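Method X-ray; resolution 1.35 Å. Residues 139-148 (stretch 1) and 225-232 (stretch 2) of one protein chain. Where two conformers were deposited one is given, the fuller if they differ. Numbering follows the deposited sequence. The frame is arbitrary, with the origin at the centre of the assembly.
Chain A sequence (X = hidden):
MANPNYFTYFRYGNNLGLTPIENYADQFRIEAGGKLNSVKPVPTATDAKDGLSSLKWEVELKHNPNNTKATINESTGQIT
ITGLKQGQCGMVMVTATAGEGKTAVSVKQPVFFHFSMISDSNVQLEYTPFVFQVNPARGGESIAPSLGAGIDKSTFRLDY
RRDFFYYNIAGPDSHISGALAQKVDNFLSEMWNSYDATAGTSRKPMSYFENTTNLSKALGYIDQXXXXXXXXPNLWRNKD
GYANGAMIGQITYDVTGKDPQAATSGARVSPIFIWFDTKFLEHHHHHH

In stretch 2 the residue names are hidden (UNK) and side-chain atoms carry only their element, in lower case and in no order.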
ATOM      1  N   GLY A 139     -14.394  -4.182   5.679  1.00 13.96           N
ATOM      2  CA  GLY A 139     -13.912  -4.699   4.423  1.00 13.95           C
ATOM      3  C   GLY A 139     -14.214  -3.744   3.286  1.00 12.38           C
ATOM      4  O   GLY A 139     -14.747  -2.639   3.478  1.00 14.13           O
ATOM      5  N   GLY A 140     -13.929  -4.168   2.073  1.00 12.65           N
ATOM      6  CA  GLY A 140     -14.241  -3.379   0.892  1.00 12.84           C
ATOM      7  C   GLY A 140     -13.494  -3.882  -0.323  1.00 10.85           C
ATOM      8  O   GLY A 140     -12.905  -4.962  -0.285  1.00 13.96           O
ATOM      9  N   GLU A 141     -13.542  -3.123  -1.406  1.00 12.26           N
ATOM     10  CA  GLU A 141     -12.909  -3.476  -2.668  1.00 12.37           C
ATOM     11  C   GLU A 141     -12.186  -2.291  -3.244  1.00 11.01           C
ATOM     12  O   GLU A 141     -12.667  -1.157  -3.136  1.00 13.32           O
ATOM     13  CB  GLU A 141     -13.900  -4.069  -3.673  1.00 17.37           C
ATOM     14  CG  GLU A 141     -14.961  -3.111  -4.102  1.00 21.10           C
ATOM     15  CD  GLU A 141     -16.061  -3.752  -4.953  1.00 28.75           C
ATOM     16  OE1 GLU A 141     -16.293  -4.972  -4.806  1.00 30.67           O
ATOM     17  OE2 GLU A 141     -16.701  -3.029  -5.755  1.00 33.30           O
ATOM     18  N   SER A 142     -11.015  -2.553  -3.821  1.00 11.66           N
ATOM     19  CA  SER A 142     -10.201  -1.514  -4.430  1.00 11.38           C
ATOM     20  C   SER A 142     -10.808  -1.012  -5.727  1.00 11.09           C
ATOM     21  O   SER A 142     -11.852  -1.520  -6.170  1.00 12.79           O
ATOM     22  CB  SER A 142      -8.796  -2.104  -4.737  1.00 11.44           C
ATOM     23  OG  SER A 142      -8.854  -2.940  -5.909  1.00 11.86           O
ATOM     24  N   ILE A 143     -10.183   0.004  -6.313  1.00 10.90           N
ATOM     25  CA  ILE A 143     -10.465   0.405  -7.698  1.00 11.88           C
ATOM     26  C   ILE A 143     -10.205  -0.767  -8.645  1.00 12.47           C
ATOM     27  O   ILE A 143      -9.334  -1.634  -8.350  1.00 12.75           O
ATOM     28  CB  ILE A 143      -9.593   1.644  -8.068  1.00 12.96           C
ATOM     29  CG1 ILE A 143     -10.211   2.449  -9.222  1.00 15.43           C
ATOM     30  CG2 ILE A 143      -8.157   1.259  -8.391  1.00 14.63           C
ATOM     31  CD1 ILE A 143     -11.478   3.244  -8.828  1.00 17.58           C
ATOM     32  N   ALA A 144     -10.840  -0.814  -9.802  1.00 12.21           N
ATOM     33  CA  ALA A 144     -10.491  -1.761 -10.836  1.00 13.43           C
ATOM     34  C   ALA A 144      -9.270  -1.210 -11.572  1.00 13.50           C
ATOM     35  O   ALA A 144      -9.228  -0.040 -11.919  1.00 14.07           O
ATOM     36  CB  ALA A 144     -11.672  -1.920 -11.812  1.00 14.10           C
ATOM     37  N   PRO A 145      -8.242  -2.049 -11.821  1.00 12.67           N
ATOM     38  CA  PRO A 145      -7.047  -1.546 -12.454  1.00 12.65           C
ATOM     39  C   PRO A 145      -7.209  -1.405 -13.967  1.00 13.60           C
ATOM     40  O   PRO A 145      -8.071  -2.073 -14.569  1.00 16.80           O
ATOM     41  CB  PRO A 145      -6.017  -2.651 -12.168  1.00 13.96           C
ATOM     42  CG  PRO A 145      -6.836  -3.923 -12.062  1.00 14.31           C
ATOM     43  CD  PRO A 145      -8.149  -3.460 -11.443  1.00 13.71           C
ATOM     44  N   SER A 146      -6.377  -0.582 -14.585  1.00 14.49           N
ATOM     45  CA  SER A 146      -6.217  -0.674 -16.031  0.50 14.74           C
ATOM     46  C   SER A 146      -5.149  -1.738 -16.308  1.00 15.85           C
ATOM     47  O   SER A 146      -4.191  -1.925 -15.528  1.00 16.15           O
ATOM     48  CB  SER A 146      -5.830   0.669 -16.641  0.50 14.24           C
ATOM     49  OG  SER A 146      -4.717   1.206 -15.957  0.50 14.73           O
ATOM     50  N   LEU A 147      -5.332  -2.462 -17.404  1.00 17.79           N
ATOM     51  CA  LEU A 147      -4.480  -3.615 -17.715  1.00 17.06           C
ATOM     52  C   LEU A 147      -3.434  -3.332 -18.769  1.00 17.80           C
ATOM     53  O   LEU A 147      -2.447  -4.063 -18.846  1.00 20.96           O
ATOM     54  CB  LEU A 147      -5.332  -4.805 -18.184  1.00 18.70           C
ATOM     55  CG  LEU A 147      -6.499  -5.232 -17.280  1.00 19.34           C
ATOM     56  CD1 LEU A 147      -7.154  -6.489 -17.823  1.00 20.46           C
ATOM     57  CD2 LEU A 147      -6.055  -5.435 -15.830  1.00 19.21           C
ATOM     58  N   GLY A 148      -3.678  -2.336 -19.618  1.00 19.98           N
ATOM     59  CA  GLY A 148      -2.799  -2.007 -20.728  1.00 22.72           C
ATOM     60  C   GLY A 148      -3.526  -2.132 -22.056  1.00 22.94           C
ATOM     61  O   GLY A 148      -4.440  -2.952 -22.206  1.00 21.54           O
ATOM     62  N   UNK A 225     -13.093 -10.815 -12.677  1.00 15.99           N
ATOM     63  CA  UNK A 225     -13.967 -10.094 -13.607  1.00 18.18           C
ATOM     64  C   UNK A 225     -13.434  -8.690 -13.859  1.00 16.25           C
ATOM     65  O   UNK A 225     -13.221  -8.265 -15.009  1.00 18.66           O
ATOM     66  c   UNK A 225     -15.428 -10.053 -13.058  1.00 20.50           C
ATOM     67  c   UNK A 225     -16.326  -9.276 -13.964  1.00 24.36           C
ATOM     68  o   UNK A 225     -15.888 -11.410 -13.006  1.00 28.38           O
ATOM     69  N   UNK A 226     -13.232  -7.979 -12.752  1.00 16.43           N
ATOM     70  CA  UNK A 226     -12.740  -6.601 -12.763  1.00 16.42           C
ATOM     71  C   UNK A 226     -11.354  -6.442 -12.140  1.00 13.51           C
ATOM     72  O   UNK A 226     -10.773  -5.364 -12.257  1.00 14.48           O
ATOM     73  c   UNK A 226     -13.752  -5.684 -12.034  1.00 20.19           C
ATOM     74  c   UNK A 226     -15.120  -5.718 -12.642  1.00 22.56           C
ATOM     75  o   UNK A 226     -16.082  -5.849 -11.856  1.00 30.34           O
ATOM     76  o   UNK A 226     -15.205  -5.617 -13.879  1.00 28.19           O
ATOM     77  N   UNK A 227     -10.842  -7.489 -11.464  1.00 14.50           N
ATOM     78  CA  UNK A 227      -9.463  -7.492 -10.927  1.00 12.77           C
ATOM     79  C   UNK A 227      -9.283  -6.515  -9.778  1.00 11.88           C
ATOM     80  O   UNK A 227      -8.193  -6.070  -9.493  1.00 13.23           O
ATOM     81  c   UNK A 227      -8.761 -10.647 -13.877  1.00 15.75           C
ATOM     82  c   UNK A 227      -9.283 -10.227 -15.107  1.00 16.49           C
ATOM     83  c   UNK A 227      -8.674  -8.324 -13.164  1.00 13.00           C
ATOM     84  c   UNK A 227      -8.483  -9.689 -12.903  1.00 14.41           C
ATOM     85  c   UNK A 227      -9.194  -7.936 -14.395  1.00 13.69           C
ATOM     86  c   UNK A 227      -9.494  -8.878 -15.369  1.00 14.49           C
ATOM     87  c   UNK A 227      -8.441  -7.320 -12.062  1.00 13.44           C
ATOM     88  N   UNK A 228     -10.377  -6.193  -9.078  1.00 12.57           N
ATOM     89  CA  UNK A 228     -10.285  -5.450  -7.829  1.00 12.24           C
ATOM     90  C   UNK A 228      -9.722  -6.362  -6.746  1.00 11.93           C
ATOM     91  O   UNK A 228      -9.957  -7.583  -6.734  1.00 12.78           O
ATOM     92  c   UNK A 228     -14.445  -2.671  -8.764  1.00 17.78           C
ATOM     93  n   UNK A 228     -15.792  -2.307  -8.213  1.00 21.21           N
ATOM     94  c   UNK A 228     -11.668  -4.993  -7.379  1.00 13.08           C
ATOM     95  c   UNK A 228     -13.769  -3.671  -7.846  1.00 14.05           C
ATOM     96  c   UNK A 228     -12.384  -4.038  -8.354  1.00 13.45           C
ATOM     97  N   UNK A 229      -8.992  -5.760  -5.815  1.00 11.77           N
ATOM     98  CA  UNK A 229      -8.618  -6.451  -4.589  1.00 10.87           C
ATOM     99  C   UNK A 229      -9.781  -6.316  -3.579  1.00 10.49           C
ATOM    100  O   UNK A 229     -10.208  -5.200  -3.310  1.00 12.28           O
ATOM    101  c   UNK A 229      -6.115  -6.062  -4.894  1.00 13.55           C
ATOM    102  c   UNK A 229      -7.313  -5.910  -3.949  1.00 11.51           C
ATOM    103  c   UNK A 229      -7.059  -6.581  -2.604  1.00 14.19           C
ATOM    104  N   UNK A 230     -10.260  -7.452  -3.060  1.00 10.61           N
ATOM    105  CA  UNK A 230     -11.263  -7.509  -2.020  1.00 11.58           C
ATOM    106  C   UNK A 230     -10.669  -7.816  -0.710  1.00 11.92           C
ATOM    107  O   UNK A 230      -9.804  -8.682  -0.627  1.00 13.26           O
ATOM    108  c   UNK A 230     -12.992  -8.380  -3.652  1.00 13.25           C
ATOM    109  n   UNK A 230     -13.541  -8.102  -5.773  1.00 16.77           N
ATOM    110  c   UNK A 230     -12.511  -8.403  -4.947  1.00 15.31           C
ATOM    111  n   UNK A 230     -14.308  -8.049  -3.734  1.00 17.86           N
ATOM    112  c   UNK A 230     -14.633  -7.882  -5.029  1.00 18.03           C
ATOM    113  c   UNK A 230     -12.297  -8.607  -2.348  1.00 13.58           C
ATOM    114  N   UNK A 231     -11.053  -7.082   0.327  1.00 11.52           N
ATOM    115  CA  UNK A 231     -10.658  -7.333   1.711  1.00 11.67           C
ATOM    116  C   UNK A 231     -11.917  -7.710   2.471  1.00 11.48           C
ATOM    117  O   UNK A 231     -12.918  -6.969   2.458  1.00 13.16           O
ATOM    118  c   UNK A 231      -8.638  -5.853   1.651  1.00 13.67           C
ATOM    119  c   UNK A 231      -9.831  -6.242   3.861  1.00 13.39           C
ATOM    120  c   UNK A 231      -7.573  -6.912   1.877  1.00 15.84           C
ATOM    121  c   UNK A 231      -9.976  -6.107   2.345  1.00 12.22           C
ATOM    122  N   UNK A 232     -11.938  -8.881   3.084  1.00 11.98           N
ATOM    123  CA  UNK A 232     -13.130  -9.329   3.795  1.00 13.17           C
ATOM    124  C   UNK A 232     -13.209  -8.728   5.178  1.00 12.85           C
ATOM    125  O   UNK A 232     -12.177  -8.405   5.752  1.00 13.24           O
ATOM    126  n   UNK A 232     -12.979 -12.534   2.111  1.00 14.98           N
ATOM    127  c   UNK A 232     -13.156 -10.865   3.832  1.00 14.14           C
ATOM    128  o   UNK A 232     -14.488 -10.877   1.838  1.00 17.26           O
ATOM    129  c   UNK A 232     -13.598 -11.434   2.515  1.00 14.12           C
TER
HETATM  130  O   HOH W   1     -14.440  -0.490  -6.082  1.00 23.66           O
HETATM  131  O   HOH W   2     -10.107  -3.981 -14.501  1.00 19.40           O

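Position 225 carries one carbon that bears an oxygen and a second carbon. Its side chain reaches nothing on stretch 1. A beta-branched hydroxyl makes it Thr225.

Position 226 has two carbons, the second bearing two oxygens. Its backbone O is 3.3 Å from CD of Pro145. Water 2 donates to this O (2.7 Å) and to O of Pro145 (2.8 Å), so it bridges the two carbonyls. The short carboxylate identifies Asp226.

Position 227 shows one carbon followed by a ring of six carbons. Its CB packs 3.8 Å from CG of Pro145. The residue is Phe227. Its CE2 lies 4.1 Å from CD1 of Leu147, which approaches the ring obliquely.

Position 228 has four carbons in a row ending in nitrogen. Its second carbon lies 3.9 Å from N of Ala144, and its nitrogen meets the carboxylate of Glu141. This is Lys228. NZ forms a salt bridge with OE2 of Glu141 at 2.7 Å. NZ also donates to water 1 at 3.1 Å, and that water donates to O of Ser142 at 2.8 Å.

Position 229 has three carbons, forked at the first. Its CB is 3.9 Å from OG of Ser142. The short fork gives Val229. Its backbone N donates to OG of Ser142, and its O accepts from N of Ser142, both at 2.8 Å.

Position 230 has one carbon and a five-membered ring of three carbons and two nitrogens. CB of Glu141 sits over one ring face, 4.2 Å from the centroid, as a CH-pi contact. The imidazole defines His230. Its CE1 is 3.4 Å from OE1 of Glu141.

Position 231 has four carbons, forked at the first, with one arm two carbons long. The end of this side chain leads away from stretch 1. It is Ile231. Its N donates to O of Gly140 at 2.9 Å, and N of Gly140 donates to its O at 3.0 Å.

Position 232 has two carbons, the second bearing one oxygen and one nitrogen. Its CB points away from stretch 1. The amide marks Asn232.

The contact is a short antiparallel pairing. Backbone bonds hold Gly140 to Ile231 and Ser142 to Val229. Gly139 fits closely: an ideal CB there would clash with O of Ile231 at 2.5 Å. Glu141 and His230 share one sheet face, where the salt bridge adds a charged link. Beyond the strands, Pro145 and Leu147 pack against Phe227.

Stretch 2 (225-232) TDFKVHIN
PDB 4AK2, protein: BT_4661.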